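Local atomic coordinates of obscurin (Homo sapiens, PDB entry 4C4K), a protein that binds the titin M10 domain through its first immunoglobulin domain at the muscle M-band, and is probably also a signalling protein with kinase activity. Residues Cys26-Pro32 / Cys77-Asn81; Ile64-Leu69 / Gly91-Asp95. The contacts are given in a common frame with arbitrary orientation. Residue numbers count along the deposited sequence, not the author numbering.

Contact 1 (Cys26-Pro32 / Cys77-Asn81); sequences CQIVGNP and CRARN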
loop_
_atom_site.group_PDB
_atom_site.type_symbol
_atom_site.label_atom_id
_atom_site.label_comp_id
_atom_site.label_asym_id
_atom_site.label_seq_id
_atom_site.Cartn_x
_atom_site.Cartn_y
_atom_site.Cartn_z
ATOM N N CYS A 26 -3.563 5.083 -9.054
ATOM C CA CYS A 26 -2.294 4.362 -9.082
ATOM C C CYS A 26 -2.123 3.563 -10.355
ATOM O O CYS A 26 -3.089 3.257 -11.046
ATOM C CB CYS A 26 -2.103 3.495 -7.848
ATOM S SG CYS A 26 -3.478 2.391 -7.535
ATOM N N GLN A 27 -0.881 3.230 -10.653
ATOM C CA GLN A 27 -0.493 2.489 -11.823
ATOM C C GLN A 27 -0.084 1.107 -11.375
ATOM O O GLN A 27 0.793 0.965 -10.515
ATOM C CB GLN A 27 0.657 3.207 -12.520
ATOM C CG GLN A 27 0.894 2.666 -13.916
ATOM C CD GLN A 27 1.819 3.530 -14.717
ATOM O OE1 GLN A 27 2.567 4.357 -14.185
ATOM N NE2 GLN A 27 1.778 3.350 -16.020
ATOM N N ILE A 28 -0.776 0.089 -11.904
ATOM C CA ILE A 28 -0.584 -1.312 -11.506
ATOM C C ILE A 28 -0.396 -2.203 -12.744
ATOM O O ILE A 28 -1.184 -2.105 -13.676
ATOM C CB ILE A 28 -1.814 -1.810 -10.670
ATOM C CG1 ILE A 28 -2.106 -0.933 -9.423
ATOM C CG2 ILE A 28 -1.653 -3.281 -10.284
ATOM C CD1 ILE A 28 -3.541 -1.019 -8.884
ATOM N N VAL A 29 0.566 -3.145 -12.694
ATOM C CA VAL A 29 0.815 -4.110 -13.776
ATOM C C VAL A 29 0.853 -5.521 -13.191
ATOM O O VAL A 29 1.124 -5.678 -12.001
ATOM C CB VAL A 29 2.093 -3.807 -14.625
ATOM C CG1 VAL A 29 1.919 -2.551 -15.493
ATOM C CG2 VAL A 29 3.357 -3.731 -13.759
ATOM N N GLY A 30 0.584 -6.511 -14.031
ATOM C CA GLY A 30 0.588 -7.915 -13.662
ATOM C C GLY A 30 0.201 -8.766 -14.840
ATOM O O GLY A 30 -0.423 -8.268 -15.778
ATOM N N ASN A 31 0.602 -10.043 -14.821
ATOM C CA ASN A 31 0.277 -10.954 -15.912
ATOM C C ASN A 31 -0.217 -12.291 -15.335
ATOM O O ASN A 31 0.577 -12.988 -14.700
ATOM C CB ASN A 31 1.471 -11.103 -16.873
ATOM C CG ASN A 31 1.188 -11.914 -18.114
ATOM O OD1 ASN A 31 0.043 -12.076 -18.552
ATOM N ND2 ASN A 31 2.245 -12.424 -18.725
ATOM N N PRO A 32 -1.530 -12.632 -15.429
ATOM C CA PRO A 32 -2.647 -11.926 -16.119
ATOM C C PRO A 32 -3.002 -10.562 -15.510
ATOM O O PRO A 32 -2.594 -10.261 -14.384
ATOM C CB PRO A 32 -3.828 -12.901 -15.956
ATOM C CG PRO A 32 -3.191 -14.238 -15.718
ATOM C CD PRO A 32 -2.006 -13.906 -14.857
ATOM N N CYS A 77 -5.635 0.067 -1.778
ATOM C CA CYS A 77 -5.818 -0.435 -3.126
ATOM C C CYS A 77 -5.288 -1.856 -3.161
ATOM O O CYS A 77 -4.168 -2.104 -2.702
ATOM C CB CYS A 77 -5.125 0.444 -4.155
ATOM S SG CYS A 77 -5.475 -0.052 -5.855
ATOM N N ARG A 78 -6.111 -2.801 -3.652
ATOM C CA ARG A 78 -5.776 -4.221 -3.717
ATOM C C ARG A 78 -5.788 -4.674 -5.170
ATOM O O ARG A 78 -6.775 -4.452 -5.864
ATOM C CB ARG A 78 -6.760 -5.035 -2.839
ATOM C CG ARG A 78 -6.563 -6.558 -2.852
ATOM C CD ARG A 78 -7.651 -7.252 -2.039
ATOM N NE ARG A 78 -7.512 -8.710 -2.069
ATOM C CZ ARG A 78 -8.437 -9.558 -2.516
ATOM N NH1 ARG A 78 -9.604 -9.104 -2.965
ATOM N NH2 ARG A 78 -8.206 -10.866 -2.512
ATOM N N ALA A 79 -4.678 -5.271 -5.637
ATOM C CA ALA A 79 -4.570 -5.775 -7.006
ATOM C C ALA A 79 -4.297 -7.262 -6.904
ATOM O O ALA A 79 -3.387 -7.672 -6.186
ATOM C CB ALA A 79 -3.437 -5.076 -7.749
ATOM N N ARG A 80 -5.104 -8.074 -7.570
ATOM C CA ARG A 80 -4.900 -9.499 -7.473
ATOM C C ARG A 80 -5.006 -10.262 -8.806
ATOM O O ARG A 80 -5.799 -9.903 -9.666
ATOM C CB ARG A 80 -5.829 -10.074 -6.388
ATOM C CG ARG A 80 -7.294 -10.262 -6.742
ATOM C CD ARG A 80 -7.675 -11.698 -6.414
ATOM N NE ARG A 80 -9.117 -11.892 -6.236
ATOM C CZ ARG A 80 -9.970 -12.178 -7.218
ATOM N NH1 ARG A 80 -9.542 -12.274 -8.473
ATOM N NH2 ARG A 80 -11.256 -12.357 -6.955
ATOM N N ASN A 81 -4.190 -11.304 -8.969
ATOM C CA ASN A 81 -4.273 -12.217 -10.118
ATOM C C ASN A 81 -3.958 -13.628 -9.594
ATOM O O ASN A 81 -3.790 -13.782 -8.378
ATOM C CB ASN A 81 -3.385 -11.769 -11.312
ATOM C CG ASN A 81 -1.886 -11.848 -11.115
ATOM O OD1 ASN A 81 -1.355 -12.383 -10.125
ATOM N ND2 ASN A 81 -1.165 -11.277 -12.057
#
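Two strands from opposite sheets of the Ig sandwich meet here face to face, their axes 8.5 Å apart and their N-to-C directions only 18° from parallel. The spacing tightens along the pair, from 8.4 Å between the CA atoms of C26 and C77 to 7.5 Å between those of I28 and A79. At the start lie the two canonical Ig cysteines. Their sulphurs, C26 SG and C77 SG, are 3.6 Å apart, too far for a disulfide in this model, so they meet as an apolar contact. I28 is the bump in the middle of the strand pair: its CD1 comes within 3.7 Å of C77 SG, and its CG2 lies 3.6 Å from A79 CB, where the short alanine leaves a hollow for the branch. Further along, the bump comes from the other segment, just past the end of strand 73-80. N81 points at G30, whose missing side chain makes the room; a CB there would press on the amide. N81 ND2 thereby reaches P32 O in a nearly straight 2.9 Å hydrogen bond, beside the cis peptide that leads into P32. The same amide also serves S3 O, while N81 OD1 accepts from I83 N and G84 N, within the turn between strands 73-80 and 84-92. N81 O receives a hydrogen bond from a basic side chain of the titin chain. W38 and V36 of strand 35-40 flank the cysteine end; strand 22-31 runs between strands 3-14 and 59-64, and strand 73-80 between 35-40 and 84-92.

Contact 2 (Ile64-Leu69 / Gly91-Asp95); sequences ILDLAL and GLQVD. With EDO (1,2-ethanediol), chain H.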
loop_
_atom_site.group_PDB
_atom_site.type_symbol
_atom_site.label_atom_id
_atom_site.label_comp_id
_atom_site.label_asym_id
_atom_site.label_seq_id
_atom_site.Cartn_x
_atom_site.Cartn_y
_atom_site.Cartn_z
ATOM N N ILE A 64 -14.093 10.386 -5.624
ATOM C CA ILE A 64 -15.136 10.574 -4.597
ATOM C C ILE A 64 -15.733 11.937 -4.802
ATOM O O ILE A 64 -15.006 12.927 -4.734
ATOM C CB ILE A 64 -14.576 10.368 -3.148
ATOM C CG1 ILE A 64 -13.825 9.018 -3.067
ATOM C CG2 ILE A 64 -15.712 10.439 -2.106
ATOM C CD1 ILE A 64 -12.922 8.799 -1.791
ATOM N N LEU A 65 -17.062 11.996 -5.024
ATOM C CA LEU A 65 -17.750 13.236 -5.274
ATOM C C LEU A 65 -18.480 13.706 -4.040
ATOM O O LEU A 65 -18.911 12.886 -3.227
ATOM C CB LEU A 65 -18.735 13.075 -6.433
ATOM C CG LEU A 65 -18.157 12.607 -7.800
ATOM C CD1 LEU A 65 -19.274 12.568 -8.850
ATOM C CD2 LEU A 65 -17.064 13.573 -8.305
ATOM N N ASP A 66 -18.628 15.024 -3.900
ATOM C CA ASP A 66 -19.372 15.636 -2.801
ATOM C C ASP A 66 -18.903 15.133 -1.434
ATOM O O ASP A 66 -19.698 14.618 -0.656
ATOM C CB ASP A 66 -20.889 15.429 -3.003
ATOM C CG ASP A 66 -21.727 16.512 -2.361
ATOM O OD1 ASP A 66 -21.156 17.581 -2.016
ATOM O OD2 ASP A 66 -22.960 16.307 -2.225
ATOM N N LEU A 67 -17.597 15.238 -1.181
ATOM C CA LEU A 67 -16.930 14.784 0.048
ATOM C C LEU A 67 -17.677 15.106 1.325
ATOM O O LEU A 67 -18.150 16.222 1.502
ATOM C CB LEU A 67 -15.526 15.402 0.156
ATOM C CG LEU A 67 -14.498 14.980 -0.880
ATOM C CD1 LEU A 67 -13.310 15.902 -0.827
ATOM C CD2 LEU A 67 -14.088 13.514 -0.684
ATOM N N ALA A 68 -17.720 14.136 2.232
ATOM C CA ALA A 68 -18.317 14.278 3.557
ATOM C C ALA A 68 -17.204 13.967 4.543
ATOM O O ALA A 68 -16.233 13.289 4.185
ATOM C CB ALA A 68 -19.456 13.282 3.723
ATOM N N LEU A 69 -17.312 14.474 5.766
ATOM C CA LEU A 69 -16.310 14.220 6.801
ATOM C C LEU A 69 -16.038 12.716 7.004
ATOM O O LEU A 69 -14.884 12.334 7.144
ATOM C CB LEU A 69 -16.693 14.907 8.114
ATOM C CG LEU A 69 -16.688 16.440 8.116
ATOM C CD1 LEU A 69 -17.324 16.980 9.395
ATOM C CD2 LEU A 69 -15.273 16.998 7.965
ATOM N N GLY A 91 -4.127 7.905 2.467
ATOM C CA GLY A 91 -5.002 8.626 3.383
ATOM C C GLY A 91 -5.703 9.778 2.691
ATOM O O GLY A 91 -5.184 10.368 1.734
ATOM N N LEU A 92 -6.902 10.074 3.161
ATOM C CA LEU A 92 -7.721 11.186 2.697
ATOM C C LEU A 92 -8.251 11.856 3.940
ATOM O O LEU A 92 -8.804 11.187 4.820
ATOM C CB LEU A 92 -8.890 10.716 1.787
ATOM C CG LEU A 92 -9.828 11.845 1.256
ATOM C CD1 LEU A 92 -9.149 12.667 0.176
ATOM C CD2 LEU A 92 -11.116 11.280 0.692
ATOM N N GLN A 93 -8.013 13.157 4.048
ATOM C CA GLN A 93 -8.532 13.962 5.144
ATOM C C GLN A 93 -9.411 15.022 4.537
ATOM O O GLN A 93 -8.959 15.798 3.698
ATOM C CB GLN A 93 -7.411 14.585 6.000
ATOM C CG GLN A 93 -7.906 15.467 7.165
ATOM C CD GLN A 93 -8.701 14.720 8.223
ATOM O OE1 GLN A 93 -8.145 14.038 9.093
ATOM N NE2 GLN A 93 -10.024 14.859 8.187
ATOM N N VAL A 94 -10.686 14.999 4.874
ATOM C CA VAL A 94 -11.592 16.030 4.398
ATOM C C VAL A 94 -11.784 17.045 5.521
ATOM O O VAL A 94 -11.900 16.642 6.681
ATOM C CB VAL A 94 -12.859 15.580 3.581
ATOM C CG1 VAL A 94 -12.948 14.065 3.421
ATOM C CG2 VAL A 94 -14.172 16.186 4.081
ATOM N N ASP A 95 -11.674 18.347 5.192
ATOM C CA ASP A 95 -11.787 19.451 6.150
ATOM C C ASP A 95 -13.103 20.197 5.979
ATOM O O ASP A 95 -14.166 19.607 6.137
ATOM C CB ASP A 95 -10.609 20.425 5.990
ATOM C CG ASP A 95 -9.238 19.817 6.226
ATOM O OD1 ASP A 95 -9.037 19.187 7.297
ATOM O OD2 ASP A 95 -8.352 20.006 5.367
HETATM C C1 EDO H . -9.848 20.010 1.166
HETATM O O1 EDO H . -10.820 19.956 0.139
HETATM C C2 EDO H . -10.116 18.844 2.130
HETATM O O2 EDO H . -11.474 18.883 2.539
#
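From G91 to D95 the chain leaves strand 84-92 and runs over the segment 64-69, the end of strand 59-64 and the loop after it, which carries the chain from one sheet of the sandwich to the other. G91 stands apart from this segment, and its N is hydrogen-bonded to an acidic side chain of the titin chain. L92 turns inward: its CD2 lies 3.9 Å from I64 CD1 and 4.0 Å from L67 CD2, making an aliphatic cluster that plugs this end of the core. Q93 points its CA-to-CB bond the other way, and its NE2 folds back to V94 O in a 3.0 Å hydrogen bond. V94 is the main wedge. Its CG1 rests 3.5 Å from A68 O, and its CG2 is 4.2 Å from L67 CB and 4.1 Å from L69 CD2. At D95, the last modelled residue, the backbone O touches L69 CD2 at 3.4 Å, and D95 N gives a 2.7 Å hydrogen bond to O2 of a 1,2-ethanediol, probably from the crystallisation liquor. No hydrogen bond joins the two segments directly; S72 OG bridges them instead, hydrogen-bonded to both L69 O and V94 N. Around them, L92 is hydrogen-bonded through its backbone to G73 and, like I64, packs on Y75 of strand 73-80, A22 of strand 22-31 touches L67 and L92, and F51 of strand 51-56 backs I64.

Overall arrangement
Both contacts tie the two sheets of one Ig sandwich together, at opposite sides of its centre, with centres 25 Å apart and nearest atoms about 9 Å apart. Contact 1 is the more buried, strand against strand through the core, with sulphur and short aliphatic groups in the interior and a buried asparagine bond at its end. Contact 2 is only partly buried, loop against chain terminus, and relies on leucine and valine packing with no direct hydrogen bond. The two draw on neighbouring strands, 73-80 and 84-92, and their segments alternate along the sequence. Each also has one backbone atom hydrogen-bonded to titin, to a basic side chain at N81 and an acidic one at G91.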